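Local structure of beta-lactamase (Sebaldella termitidis, 6N1N) at residues R81-L92 with E97-M105. The protein probably hydrolyses the amide bond of beta-lactam antibiotics as a class D serine beta-lactamase, giving substituted beta-amino acids and so antibiotic resistance. Sequence-based numbering, arbitrary orientation.
Sequences RYIENWNKDLNL and EYSALWFYM
W86 and W102 each give their indole N-H to a backbone carbonyl across the contact. W86 NE1 reaches Y98 O at 3.0 Å, almost straight at 178°; the oxygen lies in the ring plane, the donor above the carbonyl plane. W102 CG sits between its backbone N and carbonyl carbon (chi1 75°), which turns the indole toward the 81-92 loop. Its NE1 reaches W86 O at 2.9 Å, on a lone pair, with a bent N-H angle of 144°. I83 CB covers one face of the W86 ring and A100 CA the opposite one. The tight part lies beside them: L90 CD1 presses on A100 CB at 3.4 Å. L90 CD2 lies at the edge of the Y98 ring, and N85 CB over its centre, with the amide stacked. L92 CD1 packs on F103 CE2 at 3.7 Å.

The outer side is looser. K88 NZ comes only to 3.6 Å from Y98 OH. W102 CB sits over one face of the R81 guanidinium; R81 NH2 makes a salt bridge with D77.

S99 OG hydrogen-bonds K189 NZ in a Schellman turn that probably borders the active site. W86 is thus held through ring and backbone, by residues before and after S99.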
loop_
_atom_site.group_PDB
_atom_site.type_symbol
_atom_site.label_atom_id
_atom_site.label_comp_id
_atom_site.label_asym_id
_atom_site.label_seq_id
_atom_site.Cartn_x
_atom_site.Cartn_y
_atom_site.Cartn_z
ATOM N N ARG A 81 -23.784 0.136 -3.967
ATOM C CA ARG A 81 -22.903 -0.169 -2.850
ATOM C C ARG A 81 -22.730 1.102 -2.028
ATOM O O ARG A 81 -23.177 2.179 -2.434
ATOM C CB ARG A 81 -21.569 -0.722 -3.356
ATOM C CG ARG A 81 -21.740 -2.030 -4.074
ATOM C CD ARG A 81 -20.376 -2.604 -4.528
ATOM N NE ARG A 81 -20.537 -3.973 -5.007
ATOM C CZ ARG A 81 -20.918 -4.292 -6.235
ATOM N NH1 ARG A 81 -21.178 -3.349 -7.127
ATOM N NH2 ARG A 81 -21.071 -5.568 -6.566
ATOM N N TYR A 82 -22.085 0.988 -0.866
ATOM C CA TYR A 82 -22.208 2.056 0.125
ATOM C C TYR A 82 -21.346 3.291 -0.158
ATOM O O TYR A 82 -21.548 4.314 0.507
ATOM C CB TYR A 82 -21.928 1.507 1.531
ATOM C CG TYR A 82 -20.539 0.993 1.776
ATOM C CD1 TYR A 82 -19.506 1.874 2.011
ATOM C CD2 TYR A 82 -20.277 -0.366 1.832
ATOM C CE1 TYR A 82 -18.226 1.432 2.230
ATOM C CE2 TYR A 82 -18.997 -0.830 2.071
ATOM C CZ TYR A 82 -17.974 0.083 2.277
ATOM O OH TYR A 82 -16.693 -0.356 2.525
ATOM N N ILE A 83 -20.425 3.253 -1.124
ATOM C CA ILE A 83 -19.680 4.433 -1.569
ATOM C C ILE A 83 -20.216 4.822 -2.937
ATOM O O ILE A 83 -20.106 4.043 -3.890
ATOM C CB ILE A 83 -18.164 4.174 -1.664
ATOM C CG1 ILE A 83 -17.562 3.744 -0.330
ATOM C CG2 ILE A 83 -17.436 5.415 -2.168
ATOM C CD1 ILE A 83 -17.692 4.780 0.772
ATOM N N GLU A 84 -20.750 6.053 -3.065
ATOM C CA GLU A 84 -21.408 6.434 -4.313
ATOM C C GLU A 84 -20.441 6.409 -5.498
ATOM O O GLU A 84 -20.829 6.041 -6.609
ATOM C CB GLU A 84 -22.048 7.822 -4.193
ATOM C CG GLU A 84 -23.475 7.827 -3.659
ATOM C CD GLU A 84 -24.435 6.956 -4.462
ATOM O OE1 GLU A 84 -24.169 6.672 -5.653
ATOM O OE2 GLU A 84 -25.464 6.549 -3.883
ATOM N N ASN A 85 -19.184 6.816 -5.291
ATOM C CA ASN A 85 -18.224 6.799 -6.387
ATOM C C ASN A 85 -18.005 5.386 -6.950
ATOM O O ASN A 85 -17.434 5.252 -8.036
ATOM C CB ASN A 85 -16.873 7.358 -5.938
ATOM C CG ASN A 85 -16.808 8.878 -5.978
ATOM O OD1 ASN A 85 -17.521 9.523 -6.722
ATOM N ND2 ASN A 85 -15.944 9.442 -5.155
ATOM N N TRP A 86 -18.403 4.342 -6.216
ATOM C CA TRP A 86 -18.283 2.974 -6.721
ATOM C C TRP A 86 -19.402 2.599 -7.675
ATOM O O TRP A 86 -19.306 1.579 -8.350
ATOM C CB TRP A 86 -18.315 1.947 -5.580
ATOM C CG TRP A 86 -17.151 1.989 -4.636
ATOM C CD1 TRP A 86 -15.992 2.697 -4.786
ATOM C CD2 TRP A 86 -17.043 1.307 -3.386
ATOM N NE1 TRP A 86 -15.174 2.488 -3.708
ATOM C CE2 TRP A 86 -15.792 1.633 -2.836
ATOM C CE3 TRP A 86 -17.899 0.446 -2.668
ATOM C CZ2 TRP A 86 -15.364 1.147 -1.603
ATOM C CZ3 TRP A 86 -17.459 -0.045 -1.448
ATOM C CH2 TRP A 86 -16.211 0.300 -0.930
ATOM N N ASN A 87 -20.482 3.373 -7.702
ATOM C CA ASN A 87 -21.725 2.954 -8.344
ATOM C C ASN A 87 -21.800 3.459 -9.787
ATOM O O ASN A 87 -22.745 4.146 -10.203
ATOM C CB ASN A 87 -22.907 3.444 -7.516
ATOM C CG ASN A 87 -22.998 2.771 -6.155
ATOM O OD1 ASN A 87 -22.612 1.610 -5.998
ATOM N ND2 ASN A 87 -23.512 3.488 -5.169
ATOM N N LYS A 88 -20.789 3.076 -10.566
ATOM C CA LYS A 88 -20.658 3.442 -11.971
ATOM C C LYS A 88 -19.554 2.591 -12.578
ATOM O O LYS A 88 -18.763 1.984 -11.856
ATOM C CB LYS A 88 -20.322 4.919 -12.135
ATOM C CG LYS A 88 -19.064 5.333 -11.422
ATOM C CD LYS A 88 -18.843 6.839 -11.488
ATOM C CE LYS A 88 -17.752 7.277 -10.519
ATOM N NZ LYS A 88 -17.208 8.638 -10.818
ATOM N N ASP A 89 -19.510 2.550 -13.913
ATOM C CA ASP A 89 -18.378 1.917 -14.577
ATOM C C ASP A 89 -17.106 2.624 -14.118
ATOM O O ASP A 89 -17.087 3.850 -13.942
ATOM C CB ASP A 89 -18.509 1.999 -16.098
ATOM C CG ASP A 89 -19.667 1.175 -16.650
ATOM O OD1 ASP A 89 -20.271 0.346 -15.916
ATOM O OD2 ASP A 89 -19.973 1.366 -17.846
ATOM N N LEU A 90 -16.041 1.850 -13.899
ATOM C CA LEU A 90 -14.783 2.395 -13.423
ATOM C C LEU A 90 -13.625 1.851 -14.235
ATOM O O LEU A 90 -13.608 0.675 -14.600
ATOM C CB LEU A 90 -14.535 2.056 -11.936
ATOM C CG LEU A 90 -15.517 2.555 -10.890
ATOM C CD1 LEU A 90 -15.235 1.951 -9.516
ATOM C CD2 LEU A 90 -15.470 4.078 -10.780
ATOM N N ASN A 91 -12.648 2.707 -14.492
ATOM C CA ASN A 91 -11.373 2.280 -15.031
ATOM C C ASN A 91 -10.362 2.094 -13.897
ATOM O O ASN A 91 -10.634 2.369 -12.726
ATOM C CB ASN A 91 -10.880 3.267 -16.095
ATOM C CG ASN A 91 -10.615 4.659 -15.548
ATOM O OD1 ASN A 91 -10.085 4.828 -14.451
ATOM N ND2 ASN A 91 -10.987 5.676 -16.335
ATOM N N LEU A 92 -9.173 1.601 -14.258
ATOM C CA LEU A 92 -8.165 1.268 -13.246
ATOM C C LEU A 92 -7.747 2.489 -12.435
ATOM O O LEU A 92 -7.545 2.391 -11.215
ATOM C CB LEU A 92 -6.947 0.642 -13.920
ATOM C CG LEU A 92 -5.800 0.202 -13.035
ATOM C CD1 LEU A 92 -6.155 -1.041 -12.223
ATOM C CD2 LEU A 92 -4.570 -0.063 -13.872
ATOM N N GLU A 97 -8.048 5.071 -7.143
ATOM C CA GLU A 97 -8.285 6.278 -6.363
ATOM C C GLU A 97 -9.397 6.080 -5.343
ATOM O O GLU A 97 -9.272 6.507 -4.187
ATOM C CB GLU A 97 -8.625 7.425 -7.298
ATOM C CG GLU A 97 -8.967 8.703 -6.565
ATOM C CD GLU A 97 -9.236 9.859 -7.510
ATOM O OE1 GLU A 97 -8.794 9.778 -8.681
ATOM O OE2 GLU A 97 -9.888 10.839 -7.070
ATOM N N TYR A 98 -10.479 5.429 -5.746
ATOM C CA TYR A 98 -11.650 5.220 -4.907
ATOM C C TYR A 98 -11.569 3.962 -4.054
ATOM O O TYR A 98 -12.492 3.703 -3.273
ATOM C CB TYR A 98 -12.914 5.109 -5.773
ATOM C CG TYR A 98 -13.204 6.276 -6.656
ATOM C CD1 TYR A 98 -12.881 7.569 -6.270
ATOM C CD2 TYR A 98 -13.816 6.087 -7.892
ATOM C CE1 TYR A 98 -13.158 8.644 -7.105
ATOM C CE2 TYR A 98 -14.096 7.138 -8.715
ATOM C CZ TYR A 98 -13.770 8.417 -8.319
ATOM O OH TYR A 98 -14.066 9.444 -9.172
ATOM N N SER A 99 -10.527 3.155 -4.245
ATOM C CA SER A 99 -10.392 1.884 -3.548
ATOM C C SER A 99 -11.633 1.019 -3.776
ATOM O O SER A 99 -12.214 0.461 -2.843
ATOM C CB SER A 99 -10.137 2.126 -2.068
ATOM O OG SER A 99 -9.008 2.978 -1.935
ATOM N N ALA A 100 -12.013 0.897 -5.045
ATOM C CA ALA A 100 -13.223 0.166 -5.438
ATOM C C ALA A 100 -12.951 -1.334 -5.441
ATOM O O ALA A 100 -12.458 -1.897 -6.420
ATOM C CB ALA A 100 -13.716 0.637 -6.799
ATOM N N LEU A 101 -13.292 -1.995 -4.330
ATOM C CA LEU A 101 -13.028 -3.420 -4.202
ATOM C C LEU A 101 -13.665 -4.205 -5.337
ATOM O O LEU A 101 -13.045 -5.124 -5.876
ATOM C CB LEU A 101 -13.523 -3.924 -2.844
ATOM C CG LEU A 101 -13.329 -5.428 -2.622
ATOM C CD1 LEU A 101 -11.858 -5.869 -2.604
ATOM C CD2 LEU A 101 -14.028 -5.835 -1.328
ATOM N N TRP A 102 -14.892 -3.844 -5.751
ATOM C CA TRP A 102 -15.577 -4.661 -6.751
ATOM C C TRP A 102 -14.775 -4.776 -8.044
ATOM O O TRP A 102 -14.779 -5.837 -8.687
ATOM C CB TRP A 102 -16.993 -4.136 -7.034
ATOM C CG TRP A 102 -17.161 -2.844 -7.884
ATOM C CD1 TRP A 102 -17.493 -1.598 -7.406
ATOM C CD2 TRP A 102 -17.053 -2.703 -9.308
ATOM N NE1 TRP A 102 -17.589 -0.699 -8.442
ATOM C CE2 TRP A 102 -17.331 -1.354 -9.621
ATOM C CE3 TRP A 102 -16.767 -3.589 -10.357
ATOM C CZ2 TRP A 102 -17.317 -0.872 -10.927
ATOM C CZ3 TRP A 102 -16.746 -3.106 -11.641
ATOM C CH2 TRP A 102 -17.008 -1.762 -11.921
ATOM N N PHE A 103 -14.070 -3.711 -8.435
ATOM C CA PHE A 103 -13.302 -3.710 -9.666
ATOM C C PHE A 103 -12.149 -4.695 -9.579
ATOM O O PHE A 103 -11.919 -5.477 -10.514
ATOM C CB PHE A 103 -12.820 -2.282 -9.936
ATOM C CG PHE A 103 -11.863 -2.112 -11.101
ATOM C CD1 PHE A 103 -12.286 -1.497 -12.273
ATOM C CD2 PHE A 103 -10.518 -2.465 -10.990
ATOM C CE1 PHE A 103 -11.413 -1.273 -13.317
ATOM C CE2 PHE A 103 -9.633 -2.258 -12.057
ATOM C CZ PHE A 103 -10.085 -1.667 -13.204
ATOM N N TYR A 104 -11.450 -4.711 -8.445
ATOM C CA TYR A 104 -10.343 -5.647 -8.279
ATOM C C TYR A 104 -10.822 -7.082 -8.107
ATOM O O TYR A 104 -10.188 -8.006 -8.626
ATOM C CB TYR A 104 -9.461 -5.172 -7.132
ATOM C CG TYR A 104 -8.662 -3.955 -7.545
ATOM C CD1 TYR A 104 -7.453 -4.083 -8.213
ATOM C CD2 TYR A 104 -9.132 -2.669 -7.291
ATOM C CE1 TYR A 104 -6.709 -2.953 -8.620
ATOM C CE2 TYR A 104 -8.411 -1.546 -7.679
ATOM C CZ TYR A 104 -7.195 -1.691 -8.340
ATOM O OH TYR A 104 -6.487 -0.561 -8.722
HETATM N N MSE A 105 -11.923 -7.296 -7.386
HETATM C CA MSE A 105 -12.516 -8.639 -7.283
HETATM C C MSE A 105 -12.933 -9.174 -8.656
HETATM O O MSE A 105 -12.702 -10.343 -8.976
HETATM C CB MSE A 105 -13.716 -8.626 -6.333
HETATM C CG MSE A 105 -13.345 -8.264 -4.910
HETATM SE SE MSE A 105 -14.880 -8.388 -3.687
HETATM C CE MSE A 105 -16.042 -7.055 -4.439
#